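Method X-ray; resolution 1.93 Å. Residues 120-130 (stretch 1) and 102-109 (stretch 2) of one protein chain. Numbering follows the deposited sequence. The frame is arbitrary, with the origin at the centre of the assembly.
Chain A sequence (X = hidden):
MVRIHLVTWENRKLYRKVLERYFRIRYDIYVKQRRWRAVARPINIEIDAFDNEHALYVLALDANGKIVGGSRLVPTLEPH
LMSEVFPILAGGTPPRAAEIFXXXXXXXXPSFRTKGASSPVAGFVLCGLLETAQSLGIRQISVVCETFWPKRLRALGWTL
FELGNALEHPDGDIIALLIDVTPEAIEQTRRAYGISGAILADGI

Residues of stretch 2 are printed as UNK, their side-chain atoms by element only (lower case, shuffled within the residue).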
# COMPACT_ATOMS: atom_id res chain seq x y z
N PRO A 120 12.98 8.80 -7.23
CA PRO A 120 11.55 8.96 -7.09
C PRO A 120 10.86 7.60 -6.85
O PRO A 120 9.67 7.60 -7.02
CB PRO A 120 11.14 9.63 -8.42
CG PRO A 120 12.24 9.30 -9.42
CD PRO A 120 13.45 8.85 -8.62
N VAL A 121 11.56 6.52 -6.43
CA VAL A 121 10.92 5.18 -6.29
C VAL A 121 9.61 5.38 -5.53
O VAL A 121 8.62 4.76 -5.88
CB VAL A 121 11.78 4.14 -5.56
CG1 VAL A 121 10.95 2.93 -5.19
CG2 VAL A 121 13.05 3.74 -6.31
N ALA A 122 9.63 6.19 -4.49
CA ALA A 122 8.43 6.44 -3.68
C ALA A 122 7.36 6.95 -4.64
O ALA A 122 6.27 6.41 -4.66
CB ALA A 122 8.70 7.40 -2.54
N GLY A 123 7.69 8.00 -5.40
CA GLY A 123 6.79 8.56 -6.44
C GLY A 123 6.12 7.45 -7.30
O GLY A 123 4.80 7.39 -7.38
N PHE A 124 7.04 6.61 -7.88
CA PHE A 124 6.70 5.48 -8.80
C PHE A 124 5.69 4.57 -8.11
O PHE A 124 4.72 4.13 -8.77
CB PHE A 124 7.92 4.63 -9.19
CG PHE A 124 8.65 5.10 -10.42
CD1 PHE A 124 8.42 4.49 -11.65
CD2 PHE A 124 9.60 6.10 -10.34
CE1 PHE A 124 9.10 4.91 -12.77
CE2 PHE A 124 10.27 6.53 -11.47
CZ PHE A 124 10.01 5.93 -12.69
N VAL A 125 5.91 4.28 -6.82
CA VAL A 125 5.00 3.42 -6.00
C VAL A 125 3.68 4.15 -5.73
O VAL A 125 2.63 3.54 -5.89
CB VAL A 125 5.64 3.01 -4.66
CG1 VAL A 125 4.67 2.18 -3.84
CG2 VAL A 125 6.97 2.29 -4.86
N LEU A 126 3.73 5.39 -5.25
CA LEU A 126 2.48 6.12 -4.90
C LEU A 126 1.65 6.35 -6.19
O LEU A 126 0.50 5.92 -6.28
CB LEU A 126 2.90 7.42 -4.21
CG LEU A 126 3.43 7.31 -2.78
CD1 LEU A 126 4.03 8.62 -2.32
CD2 LEU A 126 2.31 6.93 -1.82
N CYS A 127 2.24 6.94 -7.21
CA CYS A 127 1.55 7.11 -8.52
C CYS A 127 1.02 5.76 -9.04
O CYS A 127 -0.09 5.73 -9.57
CB CYS A 127 2.50 7.73 -9.53
SG CYS A 127 1.52 8.53 -10.81
N GLY A 128 1.77 4.66 -8.84
CA GLY A 128 1.47 3.34 -9.43
C GLY A 128 0.28 2.72 -8.74
O GLY A 128 -0.52 2.00 -9.40
N LEU A 129 0.18 3.02 -7.44
CA LEU A 129 -0.95 2.60 -6.57
C LEU A 129 -2.22 3.23 -7.14
O LEU A 129 -3.16 2.48 -7.37
CB LEU A 129 -0.73 3.04 -5.12
CG LEU A 129 -1.81 2.54 -4.15
CD1 LEU A 129 -1.69 1.02 -3.91
CD2 LEU A 129 -1.78 3.31 -2.83
N LEU A 130 -2.24 4.55 -7.38
CA LEU A 130 -3.46 5.26 -7.87
C LEU A 130 -3.82 4.76 -9.26
O LEU A 130 -5.01 4.54 -9.53
CB LEU A 130 -3.23 6.76 -7.93
CG LEU A 130 -2.96 7.42 -6.59
CD1 LEU A 130 -2.63 8.89 -6.78
CD2 LEU A 130 -4.14 7.22 -5.66
N UNK A 102 -8.41 -1.59 0.79
CA UNK A 102 -7.56 -1.08 1.89
C UNK A 102 -6.12 -1.21 1.42
O UNK A 102 -5.76 -2.30 0.98
c UNK A 102 -6.72 -2.23 5.46
o UNK A 102 -6.45 -3.42 5.28
o UNK A 102 -6.91 -1.67 6.62
c UNK A 102 -6.85 -1.36 4.25
c UNK A 102 -7.82 -1.82 3.19
N UNK A 103 -5.36 -0.13 1.59
CA UNK A 103 -3.89 -0.01 1.43
C UNK A 103 -3.18 -0.44 2.72
O UNK A 103 -3.48 0.15 3.80
c UNK A 103 -1.39 5.49 0.78
n UNK A 103 -0.00 1.70 0.10
c UNK A 103 -1.12 0.95 0.38
c UNK A 103 -3.56 1.43 1.08
c UNK A 103 -0.05 5.37 0.38
c UNK A 103 -0.28 3.02 0.27
c UNK A 103 -2.14 1.77 0.77
c UNK A 103 0.52 4.14 0.13
c UNK A 103 -2.18 4.38 0.91
c UNK A 103 -1.62 3.11 0.72
N UNK A 104 -2.26 -1.41 2.59
CA UNK A 104 -1.34 -1.77 3.68
C UNK A 104 0.06 -1.93 3.06
O UNK A 104 0.19 -2.07 1.82
c UNK A 104 -1.85 -3.03 4.40
o UNK A 104 -2.18 -4.04 3.44
c UNK A 104 -3.08 -2.77 5.25
N UNK A 105 1.07 -2.03 3.92
CA UNK A 105 2.42 -2.50 3.53
C UNK A 105 3.01 -1.61 2.43
O UNK A 105 3.50 -2.13 1.46
n UNK A 105 1.84 -5.53 6.72
c UNK A 105 2.31 -3.98 3.21
c UNK A 105 2.26 -4.46 5.81
c UNK A 105 1.75 -4.76 4.39
c UNK A 105 2.57 -6.62 6.95
n UNK A 105 3.86 -6.60 6.65
n UNK A 105 2.11 -7.57 7.73
N UNK A 106 2.96 -0.30 2.61
CA UNK A 106 3.71 0.62 1.74
C UNK A 106 5.17 0.56 2.15
O UNK A 106 5.44 0.67 3.35
c UNK A 106 4.79 4.23 -0.79
c UNK A 106 5.86 4.72 1.29
c UNK A 106 5.71 4.95 -0.06
c UNK A 106 3.24 2.06 1.90
c UNK A 106 4.01 3.25 -0.17
c UNK A 106 4.12 3.05 1.20
c UNK A 106 5.06 3.78 1.92
N UNK A 107 6.06 0.25 1.23
CA UNK A 107 7.50 0.36 1.54
C UNK A 107 8.27 0.81 0.30
O UNK A 107 7.88 0.51 -0.86
c UNK A 107 9.14 -2.34 0.23
c UNK A 107 6.78 -3.56 -0.46
c UNK A 107 7.94 -3.93 -1.09
c UNK A 107 6.81 -2.63 0.56
c UNK A 107 8.00 -2.03 0.94
c UNK A 107 9.12 -3.31 -0.76
c UNK A 107 8.04 -0.99 2.02
N UNK A 108 9.39 1.43 0.59
CA UNK A 108 10.45 1.76 -0.37
C UNK A 108 11.76 1.22 0.19
O UNK A 108 12.15 1.49 1.41
c UNK A 108 11.53 3.68 -1.62
c UNK A 108 10.52 3.30 -0.56
c UNK A 108 9.14 3.87 -0.85
N UNK A 109 12.47 0.52 -0.67
CA UNK A 109 13.75 -0.07 -0.26
C UNK A 109 14.73 1.08 -0.11
O UNK A 109 14.55 2.16 -0.69
s UNK A 109 13.01 -3.16 0.13
c UNK A 109 14.21 -1.14 -1.26
c UNK A 109 13.19 -2.22 -1.43
c UNK A 109 14.59 -4.02 0.19

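Position 102 carries three carbons in a row, the last bearing two oxygens: a carboxylate at the end of a two-carbon arm. It is out of reach of stretch 1, and both oxygens are hydrogen-bonded elsewhere in the structure. This is Glu102, a buried acidic side chain that takes no part in the contact.

At position 103 one carbon leads into fused five- and six-membered rings holding eight carbons and one nitrogen, which only tryptophan provides. Trp103 points toward the helix. Leu129 CD2 sits over one face of its five-membered ring, 3.6 Å from the centroid and 16° off the normal, a CH-pi contact whose closest pair is Leu129 CD2 to Trp103 CE2 at 3.5 Å. Leu126 CD2 meets Trp103 CH2 at 3.6 Å, approaching obliquely.

Position 104 has one carbon that branches to an oxygen and a carbon, and it is out of reach of stretch 1. This is Thr104, its hydroxyl hydrogen-bonded elsewhere.

Position 105 extends three carbons, a nitrogen, then a carbon with two more nitrogens: a guanidinium, hence Arg105. It too is out of reach. Its phi/psi of 58/48 is unusual for a strand.

Position 106 shows one carbon and a ring of six carbons with no oxygen, so Phe106. Its CA-to-CB bond runs sideways, but the ring end comes nearer: Phe106 CE1 lies 3.7 Å from Val125 CG1 and 3.8 Å from Leu126 CD2.

Position 107 has the same atoms, one carbon and a six-carbon ring, but its CA-to-CB bond points away from the helix, and its ring makes no contact with stretch 1. Phe107 therefore adds little to this contact; its nearest touch is through the backbone, Phe107 O to Val125 CG2 at 4.5 Å.

Position 108 holds three carbons, forked at the first: Val108. It points toward the helix, with Val108 CG1 3.7 Å from Val121 CG1 and Val108 CG2 3.9 Å from Ala122 CB. The small alanine accompanies a close backbone approach, 6.1 Å between Ala122 CA and Val108 CA.

Position 109 is an unbranched chain of two carbons, a sulfur and a carbon, Met109, whose end leads away.

The rule is shape without polarity: no hydrogen bond crosses, the two stretches together bury 367 Å², and the side-chain contacts are all apolar. Helix and strand run roughly antiparallel, at 152°, so Val121 and Ala122 meet Val108, while Leu129 reaches back to Trp103. The spacing widens to 8.9 Å between Leu129 CA and Trp103 CA, where the larger side chains of Trp103 and Leu129 bridge the wider spacing; at the narrow end the small Ala122 lies against Val108.

Stretch 2, residues 102-109: EWTRFFVM
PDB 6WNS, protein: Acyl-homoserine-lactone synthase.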